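Local coordinates for surface-associated protein CshB (Streptococcus gordonii, PDB 6YZG) that probably helps the bacterium adhere to host surfaces, this fragment being the non-repetitive domain 2 of a cell-wall-anchored streptococcal adhesin associated with fibronectin binding, at residues 44-49 and 66-71. Residues are numbered along the deposited sequence; the frame is centred on the assembly and turned at random.
Sequences PFNSTE and PDAENG
Pro44 O is gripped twice from within its own turn: it accepts hydrogen bonds from Ser47 N (3.0 Å) and Ser47 OG (2.7 Å), the latter in the carbonyl plane at a C=O...donor angle of 157°. A chi1 of 73°, with OG between the backbone N and the carbonyl carbon, turns that hydroxyl back onto the turn. Phe45 O is likewise held by the N and OG1 of Thr48, the N-cap residue of helix 49-55, whose OG1 also bonds Tyr51 N. Between the segments no direct hydrogen bond forms. The methyl of Ala68 points into the 3-10 turn instead, with its CB 3.8 Å from Pro44 CG, 3.7 Å from Asn46 ND2 and 4.1 Å from Ser47 CB. Asn70 crosses Pro44 obliquely, its OD1 3.5 Å from Pro44 CD and 3.3 Å from Pro44 N, which has no hydrogen to give; OD1 accepts from Gly122 N instead. Asn46 OD1 is bonded to Asn120, so both amides tie the loops to strand 119-131, while Lys43 takes Ala68 O. A water donates to Pro66 O at 2.7 Å and only weakly to Ser47 O. The loops flanking helix 49-55 thus meet directly by van der Waals contact, that water being their polar link.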
loop_
_atom_site.group_PDB
_atom_site.type_symbol
_atom_site.label_atom_id
_atom_site.label_comp_id
_atom_site.label_asym_id
_atom_site.label_seq_id
_atom_site.Cartn_x
_atom_site.Cartn_y
_atom_site.Cartn_z
ATOM N N PRO A 44 -4.584 -4.880 -24.781
ATOM C CA PRO A 44 -4.474 -5.466 -23.447
ATOM C C PRO A 44 -4.181 -6.978 -23.435
ATOM O O PRO A 44 -4.118 -7.630 -24.450
ATOM C CB PRO A 44 -5.849 -5.189 -22.857
ATOM C CG PRO A 44 -6.760 -5.339 -24.069
ATOM C CD PRO A 44 -5.993 -4.627 -25.179
ATOM N N PHE A 45 -3.850 -7.460 -22.252
ATOM C CA PHE A 45 -3.288 -8.824 -22.096
ATOM C C PHE A 45 -4.302 -9.890 -22.580
ATOM O O PHE A 45 -3.867 -10.940 -23.071
ATOM C CB PHE A 45 -2.884 -9.076 -20.660
ATOM C CG PHE A 45 -2.097 -10.327 -20.400
ATOM C CD1 PHE A 45 -0.803 -10.476 -20.874
ATOM C CD2 PHE A 45 -2.689 -11.362 -19.715
ATOM C CE1 PHE A 45 -0.123 -11.643 -20.575
ATOM C CE2 PHE A 45 -2.005 -12.547 -19.446
ATOM C CZ PHE A 45 -0.715 -12.658 -19.881
ATOM N N ASN A 46 -5.580 -9.645 -22.462
ATOM C CA ASN A 46 -6.653 -10.599 -22.901
ATOM C C ASN A 46 -6.674 -10.724 -24.423
ATOM O O ASN A 46 -7.427 -11.582 -24.919
ATOM C CB ASN A 46 -7.996 -10.164 -22.336
ATOM C CG ASN A 46 -8.401 -8.749 -22.662
ATOM O OD1 ASN A 46 -7.657 -7.837 -22.347
ATOM N ND2 ASN A 46 -9.588 -8.480 -23.217
ATOM N N SER A 47 -5.875 -9.979 -25.155
ATOM C CA SER A 47 -5.703 -10.118 -26.615
ATOM C C SER A 47 -4.501 -10.951 -26.996
ATOM O O SER A 47 -4.289 -11.117 -28.236
ATOM C CB SER A 47 -5.595 -8.782 -27.310
ATOM O OG SER A 47 -4.355 -8.145 -27.075
ATOM N N THR A 48 -3.696 -11.371 -26.038
ATOM C CA THR A 48 -2.416 -12.043 -26.384
ATOM C C THR A 48 -2.542 -13.559 -26.554
ATOM O O THR A 48 -3.412 -14.142 -26.005
ATOM C CB THR A 48 -1.335 -11.775 -25.325
ATOM O OG1 THR A 48 -1.715 -12.371 -24.083
ATOM C CG2 THR A 48 -1.085 -10.302 -25.104
ATOM N N GLU A 49 -1.603 -14.136 -27.288
ATOM C CA GLU A 49 -1.531 -15.611 -27.446
ATOM C C GLU A 49 -1.193 -16.244 -26.091
ATOM O O GLU A 49 -1.599 -17.314 -25.862
ATOM C CB GLU A 49 -0.489 -16.006 -28.489
ATOM C CG GLU A 49 -0.863 -15.546 -29.866
ATOM C CD GLU A 49 -1.761 -16.436 -30.696
ATOM O OE1 GLU A 49 -1.944 -17.590 -30.347
ATOM O OE2 GLU A 49 -2.220 -15.955 -31.751
ATOM N N PRO A 66 -8.693 -11.373 -29.637
ATOM C CA PRO A 66 -7.539 -10.806 -30.323
ATOM C C PRO A 66 -7.791 -9.389 -30.820
ATOM O O PRO A 66 -6.820 -8.720 -31.128
ATOM C CB PRO A 66 -7.250 -11.796 -31.459
ATOM C CG PRO A 66 -8.591 -12.425 -31.718
ATOM C CD PRO A 66 -9.272 -12.516 -30.364
ATOM N N ASP A 67 -9.051 -8.971 -30.893
ATOM C CA ASP A 67 -9.460 -7.609 -31.352
ATOM C C ASP A 67 -9.712 -6.627 -30.187
ATOM O O ASP A 67 -10.124 -5.476 -30.418
ATOM C CB ASP A 67 -10.698 -7.705 -32.248
ATOM C CG ASP A 67 -10.434 -8.530 -33.492
ATOM O OD1 ASP A 67 -9.337 -8.401 -34.043
ATOM O OD2 ASP A 67 -11.287 -9.366 -33.806
ATOM N N ALA A 68 -9.366 -7.042 -28.963
ATOM C CA ALA A 68 -9.523 -6.160 -27.798
ATOM C C ALA A 68 -8.678 -4.901 -27.965
ATOM O O ALA A 68 -7.597 -4.950 -28.513
ATOM C CB ALA A 68 -9.153 -6.887 -26.537
ATOM N N GLU A 69 -9.168 -3.807 -27.430
ATOM C CA GLU A 69 -8.530 -2.488 -27.497
ATOM C C GLU A 69 -8.238 -2.019 -26.068
ATOM O O GLU A 69 -8.952 -2.417 -25.124
ATOM C CB GLU A 69 -9.440 -1.460 -28.189
ATOM C CG GLU A 69 -9.682 -1.740 -29.661
ATOM C CD GLU A 69 -10.676 -0.778 -30.299
ATOM O OE1 GLU A 69 -10.452 0.450 -30.201
ATOM O OE2 GLU A 69 -11.698 -1.246 -30.855
ATOM N N ASN A 70 -7.234 -1.181 -25.901
ATOM C CA ASN A 70 -6.973 -0.490 -24.625
ATOM C C ASN A 70 -8.219 0.274 -24.202
ATOM O O ASN A 70 -8.844 0.941 -25.054
ATOM C CB ASN A 70 -5.770 0.421 -24.698
ATOM C CG ASN A 70 -4.476 -0.367 -24.778
ATOM O OD1 ASN A 70 -4.426 -1.575 -24.510
ATOM N ND2 ASN A 70 -3.416 0.385 -25.067
ATOM N N GLY A 71 -8.565 0.232 -22.945
ATOM C CA GLY A 71 -9.664 1.091 -22.497
ATOM C C GLY A 71 -10.002 0.799 -21.054
ATOM O O GLY A 71 -9.185 0.284 -20.284
HETATM O O HOH W 1 -4.279 -9.655 -31.366
#